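Local coordinates for protein fatty acid synthase 1, isoform A (Drosophila melanogaster, PDB 6FN6) that probably builds long-chain saturated fatty acids from acetyl-CoA and malonyl-CoA using NADPH, this chain being its modifying region with dehydratase, enoylreductase and ketoreductase, at residues V307-G312 / H375-I380; V340-N345 / S362-K367; K925-V930 / G1007-A1012; G931-F936 / I952-R957. One frame throughout, in Å; residues are numbered along the deposited sequence.

Contact 1. Residues V307-G312 / H375-I380; sequences VELANG and HFVFGI
V307 and E308 run alongside V377 and F378 as two neighbouring parallel strands, in an order across the sheet that matches the class I methyltransferase fold, consistent with the pseudo-methyltransferase domain of animal fatty acid synthases. The tight part is the middle. F378 N gives a nearly straight bond to V307 O (3.0 Å, 175°), and F378 O takes L309 N at the same distance, so both backbone polar atoms of F378 are held by one strand. On one face the valines stand side by side, V307 CG2 against V377 CG2 at 3.7 Å, and L309 CD1 leans across to V377 CG1 at 4.0 Å.

The pairing slackens at the start, where V307 N reaches F376 O through a weak, bent bond, and beyond L309 the two chains separate: A310 to G312 turn off into a loop that becomes exposed at G312. On the other face, E308 stretches out beside F378, its carboxylate also held by a salt bridge to R313 and a hydrogen bond from V319 N. The carboxylate plane stands at 90° to the F378 ring, with E308 OE2 3.9 Å from F378 CE2.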
loop_
_atom_site.group_PDB
_atom_site.type_symbol
_atom_site.label_atom_id
_atom_site.label_comp_id
_atom_site.label_asym_id
_atom_site.label_seq_id
_atom_site.Cartn_x
_atom_site.Cartn_y
_atom_site.Cartn_z
ATOM N N VAL A 307 72.617 -12.910 3.104
ATOM C CA VAL A 307 72.729 -12.725 1.661
ATOM C C VAL A 307 72.565 -14.059 0.940
ATOM O O VAL A 307 72.726 -15.121 1.541
ATOM C CB VAL A 307 74.076 -12.071 1.285
ATOM C CG1 VAL A 307 74.208 -10.703 1.936
ATOM C CG2 VAL A 307 75.243 -12.966 1.682
ATOM N N GLU A 308 72.243 -13.995 -0.349
ATOM C CA GLU A 308 72.148 -15.192 -1.178
ATOM C C GLU A 308 72.990 -15.050 -2.439
ATOM O O GLU A 308 72.755 -14.163 -3.260
ATOM C CB GLU A 308 70.692 -15.483 -1.555
ATOM C CG GLU A 308 70.542 -16.436 -2.740
ATOM C CD GLU A 308 69.112 -16.896 -2.952
ATOM O OE1 GLU A 308 68.179 -16.156 -2.574
ATOM O OE2 GLU A 308 68.917 -18.002 -3.502
ATOM N N LEU A 309 73.973 -15.932 -2.580
ATOM C CA LEU A 309 74.819 -15.966 -3.765
ATOM C C LEU A 309 74.050 -16.585 -4.932
ATOM O O LEU A 309 73.543 -17.702 -4.827
ATOM C CB LEU A 309 76.100 -16.747 -3.476
ATOM C CG LEU A 309 76.896 -16.230 -2.272
ATOM C CD1 LEU A 309 78.062 -17.151 -1.957
ATOM C CD2 LEU A 309 77.388 -14.806 -2.506
ATOM N N ALA A 310 73.967 -15.852 -6.039
ATOM C CA ALA A 310 73.131 -16.247 -7.172
ATOM C C ALA A 310 73.892 -16.264 -8.499
ATOM O O ALA A 310 73.388 -15.777 -9.509
ATOM C CB ALA A 310 71.929 -15.316 -7.277
ATOM N N ASN A 311 75.098 -16.824 -8.501
ATOM C CA ASN A 311 75.890 -16.899 -9.726
ATOM C C ASN A 311 75.556 -18.148 -10.536
ATOM O O ASN A 311 75.712 -19.269 -10.055
ATOM C CB ASN A 311 77.385 -16.894 -9.398
ATOM C CG ASN A 311 77.877 -15.540 -8.934
ATOM O OD1 ASN A 311 77.251 -14.514 -9.200
ATOM N ND2 ASN A 311 79.009 -15.530 -8.238
ATOM N N GLY A 312 75.095 -17.948 -11.769
ATOM C CA GLY A 312 74.753 -19.057 -12.642
ATOM C C GLY A 312 73.429 -19.706 -12.293
ATOM O O GLY A 312 73.265 -20.918 -12.429
ATOM N N HIS A 375 74.840 -12.418 9.373
ATOM C CA HIS A 375 74.521 -13.521 10.270
ATOM C C HIS A 375 74.611 -14.850 9.526
ATOM O O HIS A 375 74.895 -15.887 10.125
ATOM C CB HIS A 375 73.127 -13.355 10.880
ATOM C CG HIS A 375 73.069 -12.359 11.995
ATOM N ND1 HIS A 375 72.941 -11.004 11.781
ATOM C CD2 HIS A 375 73.117 -12.523 13.338
ATOM C CE1 HIS A 375 72.914 -10.375 12.942
ATOM N NE2 HIS A 375 73.021 -11.275 13.904
ATOM N N PHE A 376 74.361 -14.820 8.220
ATOM C CA PHE A 376 74.489 -16.020 7.407
ATOM C C PHE A 376 74.717 -15.702 5.935
ATOM O O PHE A 376 74.465 -14.588 5.478
ATOM C CB PHE A 376 73.248 -16.907 7.559
ATOM C CG PHE A 376 71.994 -16.319 6.967
ATOM C CD1 PHE A 376 71.718 -16.451 5.615
ATOM C CD2 PHE A 376 71.083 -15.649 7.768
ATOM C CE1 PHE A 376 70.565 -15.913 5.072
ATOM C CE2 PHE A 376 69.927 -15.110 7.230
ATOM C CZ PHE A 376 69.667 -15.246 5.881
ATOM N N VAL A 377 75.207 -16.701 5.209
ATOM C CA VAL A 377 75.373 -16.617 3.767
ATOM C C VAL A 377 74.828 -17.903 3.167
ATOM O O VAL A 377 75.239 -18.997 3.555
ATOM C CB VAL A 377 76.846 -16.395 3.370
ATOM C CG1 VAL A 377 77.004 -16.410 1.854
ATOM C CG2 VAL A 377 77.358 -15.087 3.938
ATOM N N PHE A 378 73.895 -17.771 2.231
ATOM C CA PHE A 378 73.356 -18.932 1.539
ATOM C C PHE A 378 74.026 -19.100 0.180
ATOM O O PHE A 378 74.293 -18.122 -0.517
ATOM C CB PHE A 378 71.842 -18.813 1.364
ATOM C CG PHE A 378 71.233 -19.966 0.619
ATOM C CD1 PHE A 378 70.913 -21.142 1.277
ATOM C CD2 PHE A 378 70.988 -19.878 -0.743
ATOM C CE1 PHE A 378 70.358 -22.206 0.592
ATOM C CE2 PHE A 378 70.432 -20.937 -1.432
ATOM C CZ PHE A 378 70.117 -22.103 -0.764
ATOM N N GLY A 379 74.306 -20.348 -0.181
ATOM C CA GLY A 379 74.933 -20.653 -1.454
ATOM C C GLY A 379 74.679 -22.082 -1.890
ATOM O O GLY A 379 74.418 -22.954 -1.061
ATOM N N ILE A 380 74.748 -22.322 -3.194
ATOM C CA ILE A 380 74.556 -23.659 -3.737
ATOM C C ILE A 380 75.825 -24.087 -4.458
ATOM O O ILE A 380 76.362 -23.346 -5.280
ATOM C CB ILE A 380 73.333 -23.722 -4.680
ATOM C CG1 ILE A 380 72.079 -23.216 -3.954
ATOM C CG2 ILE A 380 73.137 -25.148 -5.209
ATOM C CD1 ILE A 380 70.802 -23.293 -4.766
#

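Contact 2. Residues V340-N345 / S362-K367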
loop_
_atom_site.group_PDB
_atom_site.type_symbol
_atom_site.label_atom_id
_atom_site.label_comp_id
_atom_site.label_asym_id
_atom_site.label_seq_id
_atom_site.Cartn_x
_atom_site.Cartn_y
_atom_site.Cartn_z
ATOM N N VAL A 340 73.214 -11.340 -4.005
ATOM C CA VAL A 340 74.496 -10.950 -4.568
ATOM C C VAL A 340 74.659 -11.589 -5.938
ATOM O O VAL A 340 74.410 -12.781 -6.111
ATOM C CB VAL A 340 75.659 -11.340 -3.642
ATOM C CG1 VAL A 340 76.955 -10.721 -4.136
ATOM C CG2 VAL A 340 75.370 -10.913 -2.209
ATOM N N THR A 341 75.077 -10.787 -6.912
ATOM C CA THR A 341 75.244 -11.268 -8.277
ATOM C C THR A 341 76.600 -10.845 -8.827
ATOM O O THR A 341 77.008 -9.692 -8.691
ATOM C CB THR A 341 74.130 -10.742 -9.205
ATOM O OG1 THR A 341 74.333 -11.246 -10.531
ATOM C CG2 THR A 341 74.116 -9.214 -9.238
ATOM N N SER A 342 77.294 -11.797 -9.442
ATOM C CA SER A 342 78.589 -11.534 -10.047
ATOM C C SER A 342 78.457 -11.344 -11.554
ATOM O O SER A 342 79.400 -10.911 -12.215
ATOM C CB SER A 342 79.558 -12.680 -9.746
ATOM O OG SER A 342 80.847 -12.411 -10.264
ATOM N N ASN A 343 77.286 -11.671 -12.093
ATOM C CA ASN A 343 77.089 -11.640 -13.536
ATOM C C ASN A 343 76.448 -10.324 -13.974
ATOM O O ASN A 343 75.941 -10.215 -15.092
ATOM C CB ASN A 343 76.226 -12.823 -13.982
ATOM C CG ASN A 343 76.820 -14.162 -13.580
ATOM O OD1 ASN A 343 76.127 -15.023 -13.034
ATOM N ND2 ASN A 343 78.111 -14.342 -13.840
ATOM N N ASN A 344 76.477 -9.333 -13.087
ATOM C CA ASN A 344 76.026 -7.976 -13.398
ATOM C C ASN A 344 74.713 -7.942 -14.184
ATOM O O ASN A 344 74.582 -7.203 -15.161
ATOM C CB ASN A 344 77.119 -7.232 -14.165
ATOM C CG ASN A 344 78.407 -7.117 -13.368
ATOM O OD1 ASN A 344 79.471 -7.542 -13.819
ATOM N ND2 ASN A 344 78.311 -6.552 -12.168
ATOM N N ASN A 345 73.750 -8.748 -13.749
ATOM C CA ASN A 345 72.413 -8.765 -14.336
ATOM C C ASN A 345 71.404 -8.231 -13.322
ATOM O O ASN A 345 70.338 -8.811 -13.119
ATOM C CB ASN A 345 72.028 -10.178 -14.780
ATOM C CG ASN A 345 72.073 -11.180 -13.644
ATOM O OD1 ASN A 345 72.750 -10.969 -12.639
ATOM N ND2 ASN A 345 71.338 -12.276 -13.797
ATOM N N SER A 362 75.845 -5.566 -6.020
ATOM C CA SER A 362 76.614 -5.950 -7.199
ATOM C C SER A 362 78.091 -6.127 -6.872
ATOM O O SER A 362 78.846 -5.157 -6.823
ATOM C CB SER A 362 76.456 -4.901 -8.299
ATOM O OG SER A 362 75.090 -4.641 -8.563
ATOM N N LYS A 363 78.498 -7.374 -6.659
ATOM C CA LYS A 363 79.895 -7.681 -6.371
ATOM C C LYS A 363 80.264 -9.077 -6.860
ATOM O O LYS A 363 79.450 -9.999 -6.820
ATOM C CB LYS A 363 80.173 -7.563 -4.871
ATOM C CG LYS A 363 80.305 -6.129 -4.382
ATOM C CD LYS A 363 80.776 -6.065 -2.939
ATOM C CE LYS A 363 80.892 -4.627 -2.456
ATOM N NZ LYS A 363 81.937 -3.863 -3.195
ATOM N N ASP A 364 81.502 -9.217 -7.319
ATOM C CA ASP A 364 82.005 -10.489 -7.823
ATOM C C ASP A 364 82.563 -11.291 -6.654
ATOM O O ASP A 364 83.580 -10.927 -6.067
ATOM C CB ASP A 364 83.079 -10.258 -8.890
ATOM C CG ASP A 364 83.486 -11.536 -9.600
ATOM O OD1 ASP A 364 82.835 -12.577 -9.375
ATOM O OD2 ASP A 364 84.457 -11.496 -10.385
ATOM N N VAL A 365 81.892 -12.389 -6.322
ATOM C CA VAL A 365 82.214 -13.160 -5.125
ATOM C C VAL A 365 83.657 -13.660 -5.142
ATOM O O VAL A 365 84.212 -13.995 -4.095
ATOM C CB VAL A 365 81.226 -14.337 -4.960
ATOM C CG1 VAL A 365 81.370 -15.333 -6.106
ATOM C CG2 VAL A 365 81.430 -15.031 -3.618
ATOM N N LEU A 366 84.268 -13.708 -6.320
ATOM C CA LEU A 366 85.659 -14.126 -6.424
ATOM C C LEU A 366 86.581 -12.950 -6.088
ATOM O O LEU A 366 86.386 -11.839 -6.581
ATOM C CB LEU A 366 85.971 -14.677 -7.822
ATOM C CG LEU A 366 85.313 -16.014 -8.197
ATOM C CD1 LEU A 366 83.877 -15.821 -8.659
ATOM C CD2 LEU A 366 86.119 -16.748 -9.258
ATOM N N LYS A 367 87.576 -13.209 -5.241
ATOM C CA LYS A 367 88.570 -12.209 -4.817
ATOM C C LYS A 367 88.100 -11.120 -3.842
ATOM O O LYS A 367 88.943 -10.386 -3.324
ATOM C CB LYS A 367 89.221 -11.529 -6.030
ATOM C CG LYS A 367 90.610 -12.082 -6.348
ATOM C CD LYS A 367 91.640 -10.956 -6.386
ATOM C CE LYS A 367 93.062 -11.488 -6.282
ATOM N NZ LYS A 367 94.062 -10.387 -6.279
#
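V340 turns CG1 anti to its backbone N (chi1 -171°), and that methyl rests against K363 O, with V340 CG1 3.7 Å from the oxygen. V340 also touches V307 and L309 of the neighbouring strand 303-309, and V370 in the loop that follows the second segment. The backbone link across the contact is slight: K363 N reaches T341 O at 3.4 Å through a bent, weak hydrogen bond, while S342 CA packs against K363 O. The modelled meeting of the S342 and D364 side chains is doubtful.

This is where two adjacent parallel strands, 334-341 and 359-362, come to an end. Helix 346-353 carries the chain from one to the other, a beta-alpha-beta crossover in a sheet ordered like that of class I methyltransferases. The turn into the helix is held within 340-345: T341 OG1 donates to N345 OD1 at 2.7 Å, nearly along the C=O axis, and also receives a weak bond from N343 N. N345 stands at the N-cap position, although its side chain makes no capping bond.

Outside the two segments, N311 OD1 accepts S342 N, and E346 OE2 pairs with S362 OG. Past S362 the second chain is loop, and its backbone finds side-chain partners instead: E368 OE2 takes D364 N, and N393 ND2 donates to V365 O.

Contact 3. Residues K925-V930 / G1007-A1012; sequences KSYILV and GIFNLA
I928 is gripped on both its backbone polar atoms by the chain beside it: its N donates to G1007 O at 3.1 Å, and its O accepts F1009 N at 2.8 Å, a bond of 168°. F1009 O in turn takes V930 N, also at 2.8 Å. The last step, L1011 N to V930 O, is bent to 126° and weak. Several of these carbonyls have a second, softer partner: the CA-H of Y927 points at G1007 O, that of I1008 at I928 O, and that of L929 at F1009 O.

On the other flank, Y927 bonds to Y951 and V953, and L929 N to V953 O, on strand 951-955. Strand 926-930 is therefore bonded on both sides, as the first strand of a Rossmann fold is; the order across this part of the sheet is that of a short-chain dehydrogenase, fitting the ketoreductase domain.

The side chains alternate likewise. F1009 holds CG anti to its carbonyl carbon (chi1 -54°), beside L929, with CD2 4.1 Å from L929 CG; the edge of its ring meets Y927 CD1 through CE2 and also comes near I928 O. Y927 lays CD1 and CE1 obliquely against the backbone of G1007, which has no side chain, and its OH bonds to H922 N. Where V930 and N1010 lie side by side, V930 CG2 touches N1010 ND2 at 3.8 Å. S926 OG donates to A1003 O, and K925 NZ forms a salt bridge to D1054 and a hydrogen bond to E1052 O.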
loop_
_atom_site.group_PDB
_atom_site.type_symbol
_atom_site.label_atom_id
_atom_site.label_comp_id
_atom_site.label_asym_id
_atom_site.label_seq_id
_atom_site.Cartn_x
_atom_site.Cartn_y
_atom_site.Cartn_z
ATOM N N LYS A 925 29.406 -36.952 26.693
ATOM C CA LYS A 925 30.615 -36.872 27.503
ATOM C C LYS A 925 30.689 -35.513 28.189
ATOM O O LYS A 925 30.027 -34.561 27.768
ATOM C CB LYS A 925 31.858 -37.095 26.639
ATOM C CG LYS A 925 31.974 -38.498 26.067
ATOM C CD LYS A 925 33.306 -38.701 25.362
ATOM C CE LYS A 925 33.470 -40.132 24.886
ATOM N NZ LYS A 925 34.790 -40.357 24.241
ATOM N N SER A 926 31.491 -35.426 29.246
ATOM C CA SER A 926 31.677 -34.166 29.956
ATOM C C SER A 926 33.003 -33.540 29.552
ATOM O O SER A 926 33.904 -34.228 29.070
ATOM C CB SER A 926 31.625 -34.375 31.471
ATOM O OG SER A 926 32.589 -35.320 31.899
ATOM N N TYR A 927 33.115 -32.230 29.739
ATOM C CA TYR A 927 34.337 -31.515 29.396
ATOM C C TYR A 927 34.695 -30.524 30.490
ATOM O O TYR A 927 33.962 -29.567 30.762
ATOM C CB TYR A 927 34.184 -30.828 28.041
ATOM C CG TYR A 927 34.000 -31.841 26.940
ATOM C CD1 TYR A 927 35.096 -32.433 26.329
ATOM C CD2 TYR A 927 32.730 -32.242 26.544
ATOM C CE1 TYR A 927 34.934 -33.376 25.335
ATOM C CE2 TYR A 927 32.556 -33.184 25.555
ATOM C CZ TYR A 927 33.658 -33.753 24.952
ATOM O OH TYR A 927 33.473 -34.698 23.965
ATOM N N ILE A 928 35.831 -30.788 31.126
ATOM C CA ILE A 928 36.301 -30.004 32.251
ATOM C C ILE A 928 37.200 -28.891 31.751
ATOM O O ILE A 928 38.153 -29.140 31.019
ATOM C CB ILE A 928 37.042 -30.891 33.266
ATOM C CG1 ILE A 928 36.143 -32.036 33.734
ATOM C CG2 ILE A 928 37.512 -30.067 34.461
ATOM C CD1 ILE A 928 36.899 -33.148 34.427
ATOM N N LEU A 929 36.882 -27.662 32.139
ATOM C CA LEU A 929 37.722 -26.518 31.814
ATOM C C LEU A 929 38.248 -25.883 33.094
ATOM O O LEU A 929 37.513 -25.188 33.797
ATOM C CB LEU A 929 36.949 -25.489 30.985
ATOM C CG LEU A 929 36.622 -25.900 29.545
ATOM C CD1 LEU A 929 35.410 -26.813 29.482
ATOM C CD2 LEU A 929 36.407 -24.674 28.680
ATOM N N VAL A 930 39.517 -26.137 33.398
ATOM C CA VAL A 930 40.142 -25.562 34.580
ATOM C C VAL A 930 40.367 -24.082 34.326
ATOM O O VAL A 930 41.030 -23.708 33.361
ATOM C CB VAL A 930 41.461 -26.274 34.931
ATOM C CG1 VAL A 930 42.045 -25.716 36.221
ATOM C CG2 VAL A 930 41.241 -27.773 35.057
ATOM N N GLY A 1007 37.149 -34.745 27.571
ATOM C CA GLY A 1007 38.240 -33.802 27.421
ATOM C C GLY A 1007 38.516 -32.987 28.671
ATOM O O GLY A 1007 37.606 -32.669 29.437
ATOM N N ILE A 1008 39.790 -32.653 28.866
ATOM C CA ILE A 1008 40.230 -31.810 29.970
ATOM C C ILE A 1008 41.037 -30.657 29.394
ATOM O O ILE A 1008 42.012 -30.869 28.676
ATOM C CB ILE A 1008 41.046 -32.622 31.005
ATOM C CG1 ILE A 1008 40.141 -33.637 31.702
ATOM C CG2 ILE A 1008 41.719 -31.697 32.032
ATOM C CD1 ILE A 1008 40.868 -34.594 32.620
ATOM N N PHE A 1009 40.613 -29.438 29.695
ATOM C CA PHE A 1009 41.286 -28.245 29.201
ATOM C C PHE A 1009 41.847 -27.431 30.361
ATOM O O PHE A 1009 41.113 -27.016 31.255
ATOM C CB PHE A 1009 40.328 -27.394 28.360
ATOM C CG PHE A 1009 39.665 -28.153 27.248
ATOM C CD1 PHE A 1009 40.209 -28.161 25.973
ATOM C CD2 PHE A 1009 38.498 -28.860 27.475
ATOM C CE1 PHE A 1009 39.601 -28.862 24.948
ATOM C CE2 PHE A 1009 37.888 -29.564 26.453
ATOM C CZ PHE A 1009 38.440 -29.564 25.189
ATOM N N ASN A 1010 43.162 -27.233 30.347
ATOM C CA ASN A 1010 43.843 -26.493 31.400
ATOM C C ASN A 1010 44.147 -25.087 30.915
ATOM O O ASN A 1010 44.740 -24.903 29.851
ATOM C CB ASN A 1010 45.130 -27.204 31.815
ATOM C CG ASN A 1010 44.874 -28.590 32.363
ATOM O OD1 ASN A 1010 44.816 -29.565 31.613
ATOM N ND2 ASN A 1010 44.713 -28.684 33.679
ATOM N N LEU A 1011 43.741 -24.097 31.701
ATOM C CA LEU A 1011 43.867 -22.706 31.293
ATOM C C LEU A 1011 44.742 -21.901 32.248
ATOM O O LEU A 1011 44.323 -21.549 33.350
ATOM C CB LEU A 1011 42.478 -22.073 31.185
ATOM C CG LEU A 1011 41.470 -22.910 30.388
ATOM C CD1 LEU A 1011 40.114 -22.242 30.331
ATOM C CD2 LEU A 1011 41.975 -23.186 28.980
ATOM N N ALA A 1012 45.968 -21.628 31.814
ATOM C CA ALA A 1012 46.857 -20.717 32.521
ATOM C C ALA A 1012 46.768 -19.320 31.911
ATOM O O ALA A 1012 47.464 -18.401 32.341
ATOM C CB ALA A 1012 48.290 -21.225 32.473
#

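Contact 4. Residues G931-F936 / I952-R957. With EDO (1,2-ethanediol), chain E.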
loop_
_atom_site.group_PDB
_atom_site.type_symbol
_atom_site.label_atom_id
_atom_site.label_comp_id
_atom_site.label_asym_id
_atom_site.label_seq_id
_atom_site.Cartn_x
_atom_site.Cartn_y
_atom_site.Cartn_z
ATOM N N GLY A 931 39.834 -23.247 35.212
ATOM C CA GLY A 931 39.799 -21.814 34.981
ATOM C C GLY A 931 38.813 -21.492 33.877
ATOM O O GLY A 931 39.055 -20.633 33.028
ATOM N N GLY A 932 37.680 -22.183 33.901
ATOM C CA GLY A 932 36.730 -22.114 32.810
ATOM C C GLY A 932 35.874 -20.863 32.751
ATOM O O GLY A 932 35.245 -20.603 31.727
ATOM N N LEU A 933 35.853 -20.080 33.827
ATOM C CA LEU A 933 35.000 -18.893 33.878
ATOM C C LEU A 933 35.754 -17.616 33.511
ATOM O O LEU A 933 35.173 -16.529 33.492
ATOM C CB LEU A 933 34.370 -18.744 35.265
ATOM C CG LEU A 933 33.162 -19.633 35.586
ATOM C CD1 LEU A 933 32.668 -19.363 36.993
ATOM C CD2 LEU A 933 32.023 -19.433 34.590
ATOM N N GLY A 934 37.044 -17.742 33.217
ATOM C CA GLY A 934 37.812 -16.617 32.718
ATOM C C GLY A 934 37.388 -16.280 31.301
ATOM O O GLY A 934 36.589 -17.003 30.700
ATOM N N GLY A 935 37.893 -15.170 30.775
ATOM C CA GLY A 935 37.549 -14.745 29.431
ATOM C C GLY A 935 37.735 -15.845 28.403
ATOM O O GLY A 935 36.804 -16.202 27.685
ATOM N N PHE A 936 38.950 -16.375 28.336
ATOM C CA PHE A 936 39.280 -17.471 27.432
ATOM C C PHE A 936 38.347 -18.662 27.629
ATOM O O PHE A 936 37.800 -19.200 26.669
ATOM C CB PHE A 936 40.738 -17.898 27.644
ATOM C CG PHE A 936 41.273 -18.799 26.566
ATOM C CD1 PHE A 936 40.961 -20.151 26.551
ATOM C CD2 PHE A 936 42.091 -18.295 25.568
ATOM C CE1 PHE A 936 41.456 -20.981 25.559
ATOM C CE2 PHE A 936 42.588 -19.120 24.574
ATOM C CZ PHE A 936 42.268 -20.464 24.570
ATOM N N ILE A 952 29.152 -29.640 30.661
ATOM C CA ILE A 952 30.272 -28.739 30.897
ATOM C C ILE A 952 30.557 -28.625 32.387
ATOM O O ILE A 952 29.647 -28.428 33.195
ATOM C CB ILE A 952 29.999 -27.348 30.290
ATOM C CG1 ILE A 952 29.844 -27.441 28.770
ATOM C CG2 ILE A 952 31.097 -26.359 30.677
ATOM C CD1 ILE A 952 31.100 -27.856 28.028
ATOM N N VAL A 953 31.833 -28.743 32.743
ATOM C CA VAL A 953 32.273 -28.514 34.114
ATOM C C VAL A 953 33.308 -27.399 34.128
ATOM O O VAL A 953 34.349 -27.495 33.481
ATOM C CB VAL A 953 32.841 -29.796 34.741
ATOM C CG1 VAL A 953 33.235 -29.552 36.189
ATOM C CG2 VAL A 953 31.835 -30.933 34.641
ATOM N N LEU A 954 33.012 -26.341 34.875
ATOM C CA LEU A 954 33.921 -25.212 34.997
ATOM C C LEU A 954 34.433 -25.106 36.431
ATOM O O LEU A 954 33.643 -25.042 37.375
ATOM C CB LEU A 954 33.222 -23.911 34.597
ATOM C CG LEU A 954 32.499 -23.889 33.246
ATOM C CD1 LEU A 954 31.728 -22.585 33.087
ATOM C CD2 LEU A 954 33.474 -24.071 32.094
ATOM N N THR A 955 35.753 -25.082 36.592
ATOM C CA THR A 955 36.341 -24.930 37.916
ATOM C C THR A 955 36.661 -23.462 38.152
ATOM O O THR A 955 37.341 -22.832 37.346
ATOM C CB THR A 955 37.621 -25.771 38.097
ATOM O OG1 THR A 955 38.709 -25.166 37.388
ATOM C CG2 THR A 955 37.410 -27.192 37.600
ATOM N N SER A 956 36.151 -22.921 39.251
ATOM C CA SER A 956 36.422 -21.539 39.630
ATOM C C SER A 956 36.382 -21.382 41.142
ATOM O O SER A 956 35.397 -21.738 41.788
ATOM C CB SER A 956 35.410 -20.591 38.983
ATOM O OG SER A 956 35.698 -19.238 39.298
ATOM N N ARG A 957 37.459 -20.849 41.702
ATOM C CA ARG A 957 37.547 -20.657 43.140
ATOM C C ARG A 957 36.587 -19.561 43.601
ATOM O O ARG A 957 35.921 -19.700 44.626
ATOM C CB ARG A 957 38.982 -20.315 43.545
ATOM C CG ARG A 957 40.004 -21.379 43.155
ATOM C CD ARG A 957 39.645 -22.758 43.699
ATOM N NE ARG A 957 39.404 -22.752 45.142
ATOM C CZ ARG A 957 40.352 -22.872 46.068
ATOM N NH1 ARG A 957 41.628 -23.008 45.719
ATOM N NH2 ARG A 957 40.023 -22.860 47.352
HETATM C C1 EDO E . 40.177 -20.524 38.567
HETATM O O1 EDO E . 39.874 -20.036 39.875
HETATM C C2 EDO E . 40.868 -21.874 38.690
HETATM O O2 EDO E . 40.037 -22.770 39.437
HETATM O O HOH W 1 37.787 -19.636 36.212
#
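G931 meets T955 at a flat group, the peptide carbonyl of T955, which has a partner over one face and two nearer its plane. Over the face sits O2 of a 1,2-ethanediol, probably from the crystallisation liquor, in a weak bond to T955 O. G931 N lies 3.3 Å from T955 O, on the side of the T955 alpha carbon, in a weak bond bent to 128°. A water approaches the oxygen from the side of S956 N, again weakly. That water also accepts L933 N at 3.1 Å, so it bridges the two segments.

G931 N has a second, straighter acceptor. T955 OG1 is tucked between its own backbone N and carbonyl carbon (chi1 75°) and takes the N-H at 3.1 Å. The diol's other oxygen, O1, receives R957 N in an almost perfectly straight bond of the same length.

Next to these polar atoms the packing is apolar. L933 and L954 cross at about a right angle, CD2 of the first on CD1 of the second at 3.5 Å, while the other branch of L933 sets CD1 on S956 CB at 3.6 Å. L954 CD2 lies against G932 CA at 3.9 Å, a place where glycine has no side chain to get in the way. S956 OG accepts a hydrogen bond from G959 N.

G931 to G934 form a type I turn, and G934 is the N-cap of helix 935-946. A glycine-rich turn between the first strand and helix, beside the end of the second strand, is typical of the Rossmann dinucleotide-binding fold, consistent with the NADPH-binding turn of related ketoreductases.

The four contacts fall into two pairs in separate parts of the chain, roughly 50 to 60 Å apart between centres. Contacts 1 and 2, 11 Å apart, share the methyltransferase-like sheet: strands 303-309 and 334-341 are neighbours in it, and contact 2 is nested in the chain loop that contact 1 closes. Further along the chain, contacts 3 and 4 lie 9 Å apart in the ketoreductase domain, where contact 4 is nested within the loop closed by contact 3, and strand 926-930 leads through contact 4 into helix 935-946. The first pair thus lies in a methyltransferase-like fold and the second in the Rossmann fold of the ketoreductase domain.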